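Local atomic coordinates of centrosomal protein of 104 kDa (Homo sapiens, PDB entry 5LPI), a protein that is required for building cilia and for the structural integrity of the ciliary tip, represented here by its zinc finger array. Residues 21-25 / 26-30; 101-105 / 106-110. All coordinates share one frame; numbering follows the deposited sequence.

Contact 1: 21-25 / 26-30; sequences EEFTE and EGLDL. Unlike the reference sequence in segment 21-25: Glu22 (reference Ser).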
loop_
_atom_site.group_PDB
_atom_site.type_symbol
_atom_site.label_atom_id
_atom_site.label_comp_id
_atom_site.label_asym_id
_atom_site.label_seq_id
_atom_site.Cartn_x
_atom_site.Cartn_y
_atom_site.Cartn_z
ATOM N N GLU A 21 -13.220 19.063 7.641
ATOM C CA GLU A 21 -12.735 20.231 8.366
ATOM C C GLU A 21 -11.651 19.843 9.363
ATOM O O GLU A 21 -10.684 20.590 9.556
ATOM C CB GLU A 21 -13.905 20.938 9.063
ATOM C CG GLU A 21 -14.540 20.187 10.244
ATOM C CD GLU A 21 -15.354 18.964 9.834
ATOM O OE1 GLU A 21 -15.476 18.692 8.618
ATOM O OE2 GLU A 21 -15.876 18.272 10.739
ATOM N N GLU A 22 -11.767 18.661 9.971
ATOM C CA GLU A 22 -10.748 18.214 10.909
ATOM C C GLU A 22 -9.417 17.913 10.236
ATOM O O GLU A 22 -8.418 17.763 10.941
ATOM C CB GLU A 22 -11.232 16.979 11.674
ATOM C CG GLU A 22 -12.620 17.122 12.290
ATOM C CD GLU A 22 -12.747 18.325 13.216
ATOM O OE1 GLU A 22 -11.746 18.698 13.867
ATOM O OE2 GLU A 22 -13.855 18.899 13.291
ATOM N N PHE A 23 -9.368 17.833 8.902
ATOM C CA PHE A 23 -8.107 17.538 8.225
ATOM C C PHE A 23 -7.226 18.768 8.129
ATOM O O PHE A 23 -6.785 19.141 7.035
ATOM C CB PHE A 23 -8.325 16.976 6.823
ATOM C CG PHE A 23 -8.783 15.560 6.811
ATOM C CD1 PHE A 23 -8.787 14.813 7.978
ATOM C CD2 PHE A 23 -9.203 14.966 5.631
ATOM C CE1 PHE A 23 -9.224 13.505 7.971
ATOM C CE2 PHE A 23 -9.637 13.659 5.620
ATOM C CZ PHE A 23 -9.646 12.927 6.786
ATOM N N THR A 24 -6.951 19.393 9.266
ATOM C CA THR A 24 -5.908 20.404 9.319
ATOM C C THR A 24 -4.568 19.754 9.018
ATOM O O THR A 24 -4.495 18.541 8.799
ATOM C CB THR A 24 -5.872 21.078 10.694
ATOM O OG1 THR A 24 -5.450 20.127 11.678
ATOM C CG2 THR A 24 -7.255 21.605 11.068
ATOM N N GLU A 25 -3.497 20.546 9.043
ATOM C CA GLU A 25 -2.166 20.021 8.762
ATOM C C GLU A 25 -1.800 18.863 9.683
ATOM O O GLU A 25 -1.088 17.939 9.269
ATOM C CB GLU A 25 -1.138 21.142 8.890
ATOM C CG GLU A 25 0.283 20.741 8.559
ATOM C CD GLU A 25 1.255 21.886 8.761
ATOM O OE1 GLU A 25 0.794 23.001 9.094
ATOM O OE2 GLU A 25 2.474 21.676 8.591
ATOM N N GLU A 26 -2.273 18.885 10.930
ATOM C CA GLU A 26 -1.979 17.801 11.852
ATOM C C GLU A 26 -3.174 16.919 12.156
ATOM O O GLU A 26 -2.984 15.799 12.636
ATOM C CB GLU A 26 -1.391 18.352 13.157
ATOM C CG GLU A 26 0.118 18.481 13.073
ATOM C CD GLU A 26 0.728 19.103 14.299
ATOM O OE1 GLU A 26 0.104 20.026 14.863
ATOM O OE2 GLU A 26 1.827 18.662 14.700
ATOM N N GLY A 27 -4.390 17.380 11.880
ATOM C CA GLY A 27 -5.487 16.446 11.727
ATOM C C GLY A 27 -5.200 15.422 10.645
ATOM O O GLY A 27 -5.666 14.282 10.725
ATOM N N LEU A 28 -4.413 15.814 9.635
ATOM C CA LEU A 28 -3.986 14.883 8.592
ATOM C C LEU A 28 -2.925 13.916 9.108
ATOM O O LEU A 28 -2.928 12.733 8.748
ATOM C CB LEU A 28 -3.453 15.651 7.374
ATOM C CG LEU A 28 -4.466 16.161 6.343
ATOM C CD1 LEU A 28 -3.807 17.094 5.336
ATOM C CD2 LEU A 28 -5.137 14.997 5.618
ATOM N N ASP A 29 -2.000 14.399 9.940
ATOM C CA ASP A 29 -0.980 13.510 10.487
ATOM C C ASP A 29 -1.614 12.399 11.312
ATOM O O ASP A 29 -1.177 11.242 11.253
ATOM C CB ASP A 29 0.018 14.300 11.328
ATOM C CG ASP A 29 1.080 14.978 10.487
ATOM O OD1 ASP A 29 1.713 14.302 9.642
ATOM O OD2 ASP A 29 1.279 16.195 10.672
ATOM N N LEU A 30 -2.655 12.729 12.069
ATOM C CA LEU A 30 -3.352 11.712 12.845
ATOM C C LEU A 30 -4.146 10.790 11.928
ATOM O O LEU A 30 -4.205 9.573 12.155
ATOM C CB LEU A 30 -4.258 12.384 13.873
ATOM C CG LEU A 30 -5.043 11.510 14.846
ATOM C CD1 LEU A 30 -4.123 10.529 15.587
ATOM C CD2 LEU A 30 -5.745 12.418 15.830
#
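Phe23 and Leu28 cross at about a right angle where the chain turns into helix 27-35. The CD2 methyl of Leu28 comes closest, against CB and CG of Phe23, 3.9 Å from CG, near the root of the aromatic ring. Leu28 CG and CD1 lean toward the backbone carbonyls of Phe23 and Thr24. Phe23 itself is the centre of an inverse gamma turn, and its ring is buried.

Thr24 follows Phe23 and caps the helix start. With chi1 at 67°, OG1 lies between the backbone N and the carbonyl carbon and reaches forward to the start of the helix. It accepts a bond from Gly27 N at 3.0 Å, fairly straight at 162°. Glu26 N adds a weak bond to the same oxygen, at 3.5 Å. These are capping bonds, which satisfy backbone N-H groups at the beginning of the helix. The carbonyl of Thr24 also helps: its O takes Leu28 N at 2.9 Å. The absence of a side chain on Gly27 lets its CA lie 3.3 Å from Glu22 O, in a nearly straight CH...O contact. Glu25, Glu26 and Asp29 are exposed. Their carboxylates are probably favourable near the helix start.

The contact thus joins a loop to the first turn of helix 27-35, at the surface of the first zinc finger. The Phe23 ring meets His31 of the same helix, the planes at about 50°, and Leu28 touches Cys13 in a loop; both partners are zinc ligands.

Contact 2: 101-105 / 106-110; sequences ANRCP and LCHEN. With ZN (zinc ion), chain H.
Cys104 and Cys107 meet at one zinc ion through different first torsions. With chi1 at -175°, the Cys104 sulfur swings to the far side from the backbone N, while Cys107 SG sits between N and the carbonyl carbon (chi1 72°). The zinc ion lies 2.3 Å from Cys104 SG and 2.4 Å from Cys107 SG; His121 and Cys128 complete the site. Cys107 N donates to Cys104 SG at 3.6 Å, and Leu106 N adds a weak bond. This is the turn of a zinc knuckle. Behind it, Cys104 N bonds Glu109 O at 2.9 Å, and Arg103 and Asn110 form an antiparallel non-hydrogen-bonded pair.

The Arg103 side chain bends back over the turn. NH1 gives a fairly straight bond (164°) to Asn110 OD1 at 2.9 Å, with the oxygen in the guanidinium plane; Asn110 ND2 bonds Pro94 O. His108 O lies over one face, 3.5 Å from Arg103 CZ. NE makes a salt bridge to Glu76, and NH2 bonds Asn93 O. With an alanine in place of Arg103, the Glu76 carboxylate would probably keep His108 ND1 but lose its arginine charge partner, and Asn110 OD1 would lose its donor. The N-H...S bonds probably ease the negative charge on the Cys104 thiolate.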
loop_
_atom_site.group_PDB
_atom_site.type_symbol
_atom_site.label_atom_id
_atom_site.label_comp_id
_atom_site.label_asym_id
_atom_site.label_seq_id
_atom_site.Cartn_x
_atom_site.Cartn_y
_atom_site.Cartn_z
ATOM N N ALA A 101 -1.616 -4.984 -14.270
ATOM C CA ALA A 101 -2.333 -5.276 -13.036
ATOM C C ALA A 101 -1.700 -4.588 -11.829
ATOM O O ALA A 101 -0.473 -4.524 -11.701
ATOM C CB ALA A 101 -2.390 -6.792 -12.796
ATOM N N ASN A 102 -2.559 -4.084 -10.946
ATOM C CA ASN A 102 -2.171 -3.822 -9.565
ATOM C C ASN A 102 -1.999 -5.129 -8.799
ATOM O O ASN A 102 -2.706 -6.111 -9.036
ATOM C CB ASN A 102 -3.235 -3.006 -8.842
ATOM C CG ASN A 102 -3.329 -1.606 -9.330
ATOM O OD1 ASN A 102 -2.374 -1.069 -9.883
ATOM N ND2 ASN A 102 -4.491 -0.984 -9.118
ATOM N N ARG A 103 -1.097 -5.108 -7.824
ATOM C CA ARG A 103 -0.847 -6.250 -6.956
ATOM C C ARG A 103 -0.991 -5.803 -5.509
ATOM O O ARG A 103 -0.228 -4.949 -5.046
ATOM C CB ARG A 103 0.551 -6.825 -7.197
ATOM C CG ARG A 103 1.034 -7.772 -6.113
ATOM C CD ARG A 103 0.102 -8.964 -5.955
ATOM N NE ARG A 103 0.734 -10.076 -5.242
ATOM C CZ ARG A 103 1.019 -11.258 -5.790
ATOM N NH1 ARG A 103 0.725 -11.499 -7.071
ATOM N NH2 ARG A 103 1.577 -12.212 -5.052
ATOM N N CYS A 104 -1.956 -6.375 -4.804
ATOM C CA CYS A 104 -2.140 -6.045 -3.393
ATOM C C CYS A 104 -1.129 -6.810 -2.560
ATOM O O CYS A 104 -1.122 -8.046 -2.597
ATOM C CB CYS A 104 -3.539 -6.383 -2.896
ATOM S SG CYS A 104 -3.764 -5.829 -1.181
ATOM N N PRO A 105 -0.262 -6.132 -1.808
ATOM C CA PRO A 105 0.681 -6.849 -0.946
ATOM C C PRO A 105 0.044 -7.400 0.324
ATOM O O PRO A 105 0.706 -8.159 1.049
ATOM C CB PRO A 105 1.715 -5.773 -0.612
ATOM C CG PRO A 105 0.856 -4.514 -0.480
ATOM C CD PRO A 105 -0.181 -4.667 -1.620
ATOM N N LEU A 106 -1.206 -7.040 0.623
ATOM C CA LEU A 106 -1.855 -7.529 1.839
ATOM C C LEU A 106 -2.592 -8.844 1.604
ATOM O O LEU A 106 -2.504 -9.764 2.421
ATOM C CB LEU A 106 -2.827 -6.479 2.381
ATOM C CG LEU A 106 -2.242 -5.084 2.633
ATOM C CD1 LEU A 106 -3.319 -4.163 3.204
ATOM C CD2 LEU A 106 -1.013 -5.160 3.576
ATOM N N CYS A 107 -3.331 -8.953 0.499
ATOM C CA CYS A 107 -4.065 -10.175 0.197
ATOM C C CYS A 107 -3.504 -10.921 -1.005
ATOM O O CYS A 107 -4.011 -12.000 -1.339
ATOM C CB CYS A 107 -5.559 -9.864 -0.020
ATOM S SG CYS A 107 -5.936 -9.005 -1.582
ATOM N N HIS A 108 -2.496 -10.365 -1.690
ATOM C CA HIS A 108 -1.786 -11.034 -2.784
ATOM C C HIS A 108 -2.618 -11.195 -4.053
ATOM O O HIS A 108 -2.305 -12.047 -4.884
ATOM C CB HIS A 108 -1.262 -12.405 -2.348
ATOM C CG HIS A 108 -0.640 -12.391 -0.992
ATOM N ND1 HIS A 108 0.563 -11.764 -0.736
ATOM C CD2 HIS A 108 -1.077 -12.877 0.192
ATOM C CE1 HIS A 108 0.856 -11.896 0.546
ATOM N NE2 HIS A 108 -0.127 -12.555 1.133
ATOM N N GLU A 109 -3.655 -10.383 -4.252
ATOM C CA GLU A 109 -4.449 -10.466 -5.470
ATOM C C GLU A 109 -3.903 -9.524 -6.535
ATOM O O GLU A 109 -3.416 -8.425 -6.229
ATOM C CB GLU A 109 -5.919 -10.149 -5.175
ATOM C CG GLU A 109 -6.543 -11.152 -4.210
ATOM C CD GLU A 109 -7.985 -10.831 -3.851
ATOM O OE1 GLU A 109 -8.533 -9.815 -4.356
ATOM O OE2 GLU A 109 -8.568 -11.609 -3.067
ATOM N N ASN A 110 -3.946 -9.984 -7.782
ATOM C CA ASN A 110 -3.703 -9.143 -8.942
ATOM C C ASN A 110 -5.055 -8.666 -9.461
ATOM O O ASN A 110 -6.005 -9.450 -9.560
ATOM C CB ASN A 110 -2.953 -9.899 -10.053
ATOM C CG ASN A 110 -1.609 -10.496 -9.584
ATOM O OD1 ASN A 110 -0.778 -9.819 -8.966
ATOM N ND2 ASN A 110 -1.392 -11.769 -9.910
HETATM ZN ZN ZN H . -5.916 -6.677 -0.890
#

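Both contacts are local and lie at the surface of the chain. They share no helix or strand. Their centres are 29 Å apart, on opposite sides of the chain's centre. Contact 1 belongs to the first zinc finger and starts a helix; contact 2 belongs to the last and forms a hairpin turn. Contact 1 holds no zinc ligand and touches its site from beside it, by apolar and ring contacts. Contact 2 supplies two of the four ligands directly. Contact 1 pairs an apolar contact with capping of backbone N-H groups; contact 2 combines metal, sulfur acceptors and an arginine that reaches the preceding finger.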